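Local coordinates for protein phosphotransferase ChpT (Brucella abortus, PDB 4QPK) that acts as a histidine phosphotransferase in the phosphorelay that controls growth, division and intracellular survival of this pathogen, at residues 56-61 and 93-98; 151-156 and 178-183. All blocks are in the same frame, centred on the assembly; numbering follows the deposited sequence. Where two conformers were deposited one is given.

Contact 1: residues 56-61 and 93-98. With GOL (glycerol), chain F.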
loop_
_atom_site.group_PDB
_atom_site.type_symbol
_atom_site.label_atom_id
_atom_site.label_comp_id
_atom_site.label_asym_id
_atom_site.label_seq_id
_atom_site.Cartn_x
_atom_site.Cartn_y
_atom_site.Cartn_z
ATOM N N HIS B 56 8.072 1.484 -0.475
ATOM C CA HIS B 56 9.424 1.921 -0.175
ATOM C C HIS B 56 9.821 1.540 1.251
ATOM O O HIS B 56 10.969 1.180 1.511
ATOM C CB HIS B 56 9.555 3.428 -0.381
ATOM C CG HIS B 56 10.877 3.980 0.052
ATOM N ND1 HIS B 56 11.138 4.354 1.354
ATOM C CD2 HIS B 56 12.012 4.224 -0.645
ATOM C CE1 HIS B 56 12.378 4.803 1.441
ATOM N NE2 HIS B 56 12.929 4.739 0.240
ATOM N N ASP B 57 8.869 1.650 2.172
ATOM C CA ASP B 57 9.147 1.404 3.580
ATOM C C ASP B 57 9.303 -0.075 3.941
ATOM O O ASP B 57 9.716 -0.383 5.055
ATOM C CB ASP B 57 8.068 2.048 4.450
ATOM C CG ASP B 57 8.191 3.560 4.484
ATOM O OD1 ASP B 57 9.240 4.080 4.042
ATOM O OD2 ASP B 57 7.245 4.226 4.950
ATOM N N ILE B 58 8.903 -0.992 3.062
ATOM C CA ILE B 58 9.081 -2.416 3.373
ATOM C C ILE B 58 10.108 -3.163 2.504
ATOM O O ILE B 58 10.339 -4.360 2.707
ATOM C CB ILE B 58 7.741 -3.176 3.335
ATOM C CG1 ILE B 58 7.058 -3.011 1.990
ATOM C CG2 ILE B 58 6.834 -2.669 4.456
ATOM C CD1 ILE B 58 5.745 -3.796 1.902
ATOM N N ILE B 59 10.671 -2.484 1.511
ATOM C CA ILE B 59 11.688 -3.083 0.647
ATOM C C ILE B 59 12.870 -3.666 1.422
ATOM O O ILE B 59 13.310 -4.783 1.139
ATOM C CB ILE B 59 12.219 -2.029 -0.361
ATOM C CG1 ILE B 59 11.213 -1.822 -1.488
ATOM C CG2 ILE B 59 13.585 -2.439 -0.931
ATOM C CD1 ILE B 59 11.548 -0.628 -2.398
ATOM N N SER B 60 13.382 -2.921 2.398
ATOM C CA SER B 60 14.540 -3.392 3.156
ATOM C C SER B 60 14.236 -4.597 4.059
ATOM O O SER B 60 14.990 -5.566 4.047
ATOM C CB SER B 60 15.130 -2.251 3.996
ATOM O OG SER B 60 15.735 -1.271 3.171
ATOM N N PRO B 61 13.161 -4.542 4.869
ATOM C CA PRO B 61 12.943 -5.748 5.690
ATOM C C PRO B 61 12.539 -6.980 4.886
ATOM O O PRO B 61 12.968 -8.087 5.235
ATOM C CB PRO B 61 11.813 -5.328 6.653
ATOM C CG PRO B 61 11.170 -4.162 6.035
ATOM C CD PRO B 61 12.253 -3.446 5.266
ATOM N N SER B 93 5.898 -6.659 9.228
ATOM C CA SER B 93 4.530 -6.772 9.752
ATOM C C SER B 93 4.121 -5.483 10.450
ATOM O O SER B 93 3.017 -4.974 10.233
ATOM C CB SER B 93 4.417 -7.950 10.728
ATOM O OG SER B 93 3.062 -8.158 11.135
ATOM N N ALA B 94 5.021 -4.948 11.275
ATOM C CA ALA B 94 4.715 -3.731 12.029
ATOM C C ALA B 94 4.455 -2.573 11.081
ATOM O O ALA B 94 3.552 -1.780 11.301
ATOM C CB ALA B 94 5.843 -3.384 13.004
ATOM N N ARG B 95 5.234 -2.484 10.008
ATOM C CA ARG B 95 5.052 -1.384 9.075
ATOM C C ARG B 95 3.730 -1.526 8.303
ATOM O O ARG B 95 3.032 -0.542 8.091
ATOM C CB ARG B 95 6.250 -1.295 8.121
ATOM C CG ARG B 95 7.483 -0.818 8.855
ATOM C CD ARG B 95 8.707 -0.656 7.978
ATOM N NE ARG B 95 9.840 -0.374 8.844
ATOM C CZ ARG B 95 10.096 0.825 9.358
ATOM N NH1 ARG B 95 9.313 1.849 9.069
ATOM N NH2 ARG B 95 11.128 1.000 10.166
ATOM N N LEU B 96 3.383 -2.753 7.914
ATOM C CA LEU B 96 2.129 -3.003 7.192
ATOM C C LEU B 96 0.908 -2.739 8.083
ATOM O O LEU B 96 -0.084 -2.150 7.639
ATOM C CB LEU B 96 2.132 -4.432 6.629
ATOM C CG LEU B 96 3.108 -4.576 5.442
ATOM C CD1 LEU B 96 3.499 -6.054 5.215
ATOM C CD2 LEU B 96 2.566 -3.971 4.140
ATOM N N GLN B 97 0.964 -3.189 9.333
ATOM C CA GLN B 97 -0.168 -2.963 10.237
ATOM C C GLN B 97 -0.343 -1.466 10.535
ATOM O O GLN B 97 -1.469 -0.973 10.632
ATOM C CB GLN B 97 0.003 -3.741 11.549
ATOM C CG GLN B 97 -0.041 -5.271 11.423
ATOM C CD GLN B 97 -1.382 -5.785 10.901
ATOM O OE1 GLN B 97 -2.403 -5.121 11.033
ATOM N NE2 GLN B 97 -1.382 -6.989 10.342
ATOM N N PHE B 98 0.766 -0.745 10.670
ATOM C CA PHE B 98 0.684 0.687 10.907
ATOM C C PHE B 98 0.101 1.374 9.675
ATOM O O PHE B 98 -0.814 2.180 9.781
ATOM C CB PHE B 98 2.068 1.242 11.262
ATOM C CG PHE B 98 2.066 2.698 11.620
ATOM C CD1 PHE B 98 2.168 3.661 10.623
ATOM C CD2 PHE B 98 1.974 3.103 12.945
ATOM C CE1 PHE B 98 2.167 5.015 10.942
ATOM C CE2 PHE B 98 1.984 4.465 13.272
ATOM C CZ PHE B 98 2.076 5.416 12.255
HETATM C C1 GOL F . 4.475 2.475 5.626
HETATM O O1 GOL F . 4.744 3.616 4.842
HETATM C C2 GOL F . 4.646 2.861 7.086
HETATM O O2 GOL F . 4.000 1.938 7.933
HETATM C C3 GOL F . 6.127 2.839 7.416
HETATM O O3 GOL F . 6.531 4.165 7.645
#
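The guanidinium of Arg95 stands against helix 56-61 without a charge contact: Asp57 O lies oblique to its plane, while C3 of a glycerol, probably from the crystallisation liquor, sits in plane at its edge. The near approach belongs to the adjoining methylene, Arg95 CD being 3.1 Å from Asp57 O; the chain is extended from CG to NE (chi2 -178°), carrying CD past Ile58 to that carbonyl. Arg95 NH1 stays 5.2 Å from Asp57 OD2, and its group is held instead by Asn91 and a salt bridge to Glu129. Within segment 56-61, His56 ND1 donates weakly but straight to Asp57 OD1, in plane at the imidazole edge (3.3 Å, 172°). Asp57 OD2, also paired with Arg53, accepts from glycerol O1 at 2.6 Å and O3 at 2.8 Å; glycerol O2 donates to Arg95 O (2.7 Å), bridging the helices, and Tyr125 of helix 115-126 also bonds the glycerol. Beside these polar groups, Ile58 CD1 meets Leu96 CD2 at 3.9 Å, nearly at right angles, and Leu96 of the second subunit packs on Ile58. The segment axes run antiparallel at 163°, 9.8 Å apart, as in the helical hairpin of a DHp domain, whose dimeric bundle carries the phospho-accepting His56, unphosphorylated here.

Contact 2: residues 151-156 and 178-183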
loop_
_atom_site.group_PDB
_atom_site.type_symbol
_atom_site.label_atom_id
_atom_site.label_comp_id
_atom_site.label_asym_id
_atom_site.label_seq_id
_atom_site.Cartn_x
_atom_site.Cartn_y
_atom_site.Cartn_z
ATOM N N LEU B 151 -1.986 9.366 13.723
ATOM C CA LEU B 151 -0.899 8.464 13.360
ATOM C C LEU B 151 0.076 9.124 12.381
ATOM O O LEU B 151 1.278 8.894 12.448
ATOM C CB LEU B 151 -1.445 7.160 12.766
ATOM C CG LEU B 151 -2.178 6.257 13.756
ATOM C CD1 LEU B 151 -2.716 5.034 13.013
ATOM C CD2 LEU B 151 -1.253 5.808 14.878
ATOM N N ASN B 152 -0.436 9.943 11.467
ATOM C CA ASN B 152 0.454 10.623 10.536
ATOM C C ASN B 152 1.302 11.700 11.219
ATOM O O ASN B 152 2.429 11.953 10.810
ATOM C CB ASN B 152 -0.340 11.218 9.378
ATOM C CG ASN B 152 -0.575 10.194 8.274
ATOM O OD1 ASN B 152 0.259 10.033 7.380
ATOM N ND2 ASN B 152 -1.679 9.471 8.363
ATOM N N MET B 153 0.765 12.311 12.264
ATOM C CA MET B 153 1.540 13.243 13.068
ATOM C C MET B 153 2.701 12.528 13.775
ATOM O O MET B 153 3.731 13.136 14.026
ATOM C CB MET B 153 0.634 13.944 14.092
ATOM C CG MET B 153 -0.285 14.961 13.460
ATOM S SD MET B 153 -1.434 15.724 14.616
ATOM C CE MET B 153 -0.375 16.779 15.605
ATOM N N LEU B 154 2.542 11.240 14.105
ATOM C CA LEU B 154 3.661 10.490 14.686
ATOM C C LEU B 154 4.809 10.398 13.699
ATOM O O LEU B 154 5.979 10.449 14.076
ATOM C CB LEU B 154 3.238 9.074 15.074
ATOM C CG LEU B 154 2.005 8.931 15.946
ATOM C CD1 LEU B 154 1.856 7.466 16.377
ATOM C CD2 LEU B 154 2.090 9.873 17.125
ATOM N N LEU B 155 4.475 10.241 12.420
ATOM C CA LEU B 155 5.518 10.115 11.410
ATOM C C LEU B 155 6.251 11.445 11.227
ATOM O O LEU B 155 7.473 11.469 11.044
ATOM C CB LEU B 155 4.929 9.622 10.074
ATOM C CG LEU B 155 4.321 8.216 10.112
ATOM C CD1 LEU B 155 3.818 7.833 8.714
ATOM C CD2 LEU B 155 5.347 7.208 10.576
ATOM N N ILE B 156 5.506 12.548 11.282
ATOM C CA ILE B 156 6.112 13.878 11.219
ATOM C C ILE B 156 7.048 14.079 12.414
ATOM O O ILE B 156 8.188 14.519 12.268
ATOM C CB ILE B 156 5.051 14.997 11.211
ATOM C CG1 ILE B 156 4.182 14.909 9.958
ATOM C CG2 ILE B 156 5.717 16.382 11.298
ATOM C CD1 ILE B 156 4.968 15.050 8.684
ATOM N N PRO B 178 -11.352 16.518 20.175
ATOM C CA PRO B 178 -10.069 15.971 20.619
ATOM C C PRO B 178 -8.894 16.914 20.381
ATOM O O PRO B 178 -8.919 17.739 19.471
ATOM C CB PRO B 178 -9.924 14.693 19.774
ATOM C CG PRO B 178 -10.740 14.977 18.536
ATOM C CD PRO B 178 -11.903 15.798 19.011
ATOM N N ARG B 179 -7.861 16.771 21.202
ATOM C CA ARG B 179 -6.605 17.472 20.995
ATOM C C ARG B 179 -5.475 16.437 21.011
ATOM O O ARG B 179 -5.428 15.590 21.900
ATOM C CB ARG B 179 -6.385 18.549 22.070
ATOM C CG ARG B 179 -5.022 19.230 21.985
ATOM C CD ARG B 179 -4.934 20.483 22.870
ATOM N NE ARG B 179 -5.111 20.193 24.290
ATOM C CZ ARG B 179 -6.218 20.462 24.983
ATOM N NH1 ARG B 179 -7.256 21.041 24.391
ATOM N NH2 ARG B 179 -6.284 20.160 26.275
ATOM N N PHE B 180 -4.607 16.475 19.995
ATOM C CA PHE B 180 -3.463 15.573 19.926
ATOM C C PHE B 180 -2.183 16.344 20.176
ATOM O O PHE B 180 -1.951 17.378 19.563
ATOM C CB PHE B 180 -3.371 14.870 18.556
ATOM C CG PHE B 180 -4.643 14.207 18.117
ATOM C CD1 PHE B 180 -5.051 14.281 16.785
ATOM C CD2 PHE B 180 -5.421 13.481 19.018
ATOM C CE1 PHE B 180 -6.219 13.663 16.361
ATOM C CE2 PHE B 180 -6.589 12.863 18.603
ATOM C CZ PHE B 180 -6.988 12.950 17.266
ATOM N N VAL B 181 -1.336 15.832 21.056
ATOM C CA VAL B 181 -0.078 16.498 21.332
ATOM C C VAL B 181 1.072 15.529 21.128
ATOM O O VAL B 181 1.157 14.500 21.796
ATOM C CB VAL B 181 -0.042 17.065 22.764
ATOM C CG1 VAL B 181 1.190 17.937 22.938
ATOM C CG2 VAL B 181 -1.326 17.867 23.037
ATOM N N ILE B 182 1.950 15.866 20.193
ATOM C CA ILE B 182 3.113 15.043 19.896
ATOM C C ILE B 182 4.357 15.853 20.225
ATOM O O ILE B 182 4.622 16.885 19.597
ATOM C CB ILE B 182 3.132 14.594 18.416
ATOM C CG1 ILE B 182 2.128 13.460 18.195
ATOM C CG2 ILE B 182 4.495 14.070 18.024
ATOM C CD1 ILE B 182 0.685 13.908 18.087
ATOM N N THR B 183 5.099 15.392 21.225
ATOM C CA THR B 183 6.271 16.113 21.708
ATOM C C THR B 183 7.548 15.328 21.447
ATOM O O THR B 183 7.680 14.184 21.889
ATOM C CB THR B 183 6.161 16.406 23.221
ATOM O OG1 THR B 183 4.922 17.067 23.494
ATOM C CG2 THR B 183 7.320 17.303 23.658
#
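Met153 and Ile182 each bury 74 Å² in this contact, far more than Phe180 (26 Å²) or Leu154 (24 Å²). Ile182 CD1 lies against both the base and the terminal methyl of the methionine, 4.0 Å from Met153 CB and 3.9 Å from Met153 CE. The CB contact follows from the bond to CB, which points toward the strand; the CE contact depends on the bend at the thioether, where the chain, extended as far as SD, turns at chi3 (71°). The two side chains meet at a slant.

Ile182 is gripped from a second direction by Leu154, whose CD2 rests 3.7 Å from Ile182 CG1, with the side chains at about a right angle. Leu154 leaves the helix beside the strand, yet its branched end reaches it, and it also packs on Val169 of the adjacent strand 166-173. Phe180, two residues before Ile182 and on the same face of the strand, presents its ring edge to Met153: SD lies near the ring plane, 4.5 Å from Phe180 CD1, a looser approach than those to Ile182.

Segment 151-156 of helix 144-160 lies over the strand with its axis 9.0 Å away and nearly aligned, at 19°. Backbone bonds join Phe180 and Ile182 to strand 238-242, and Arg179, Val181 and Thr183 to strand 166-173, so the strand is internal to the sheet. All four touching residues are buried. Side chain meets side chain through apolar groups alone, although Met153 CE also comes to 4.3 Å from Phe180 O. The chemistry thus implies that hydrophobic burial and van der Waals fit, with the bent thioether touching Ile182 through CE and nearing the Phe180 ring edge through SD, join helix to sheet in the C-terminal domain that resembles a histidine kinase catalytic domain.

Both segments of contact 1 precede those of contact 2, so the two lie in series along the chain, with centres 20 Å apart on opposite sides of the chain's centre. The first joins helices 43-74 and 78-102 in the N-terminal DHp domain, next to the second subunit; the second joins helix 144-160 to strand 178-185 of the five-stranded mixed sheet, where no other protein chain touches its segments. They nevertheless meet at one residue: Phe98 CZ lies 3.6 Å from Leu151 O, and Phe98 CE1 3.9 Å from Leu155 CD2. Helix 144-160 thus faces the sheet on one side and helix 78-102 of the DHp domain on another, tying the C-terminal domain to the phosphotransfer bundle.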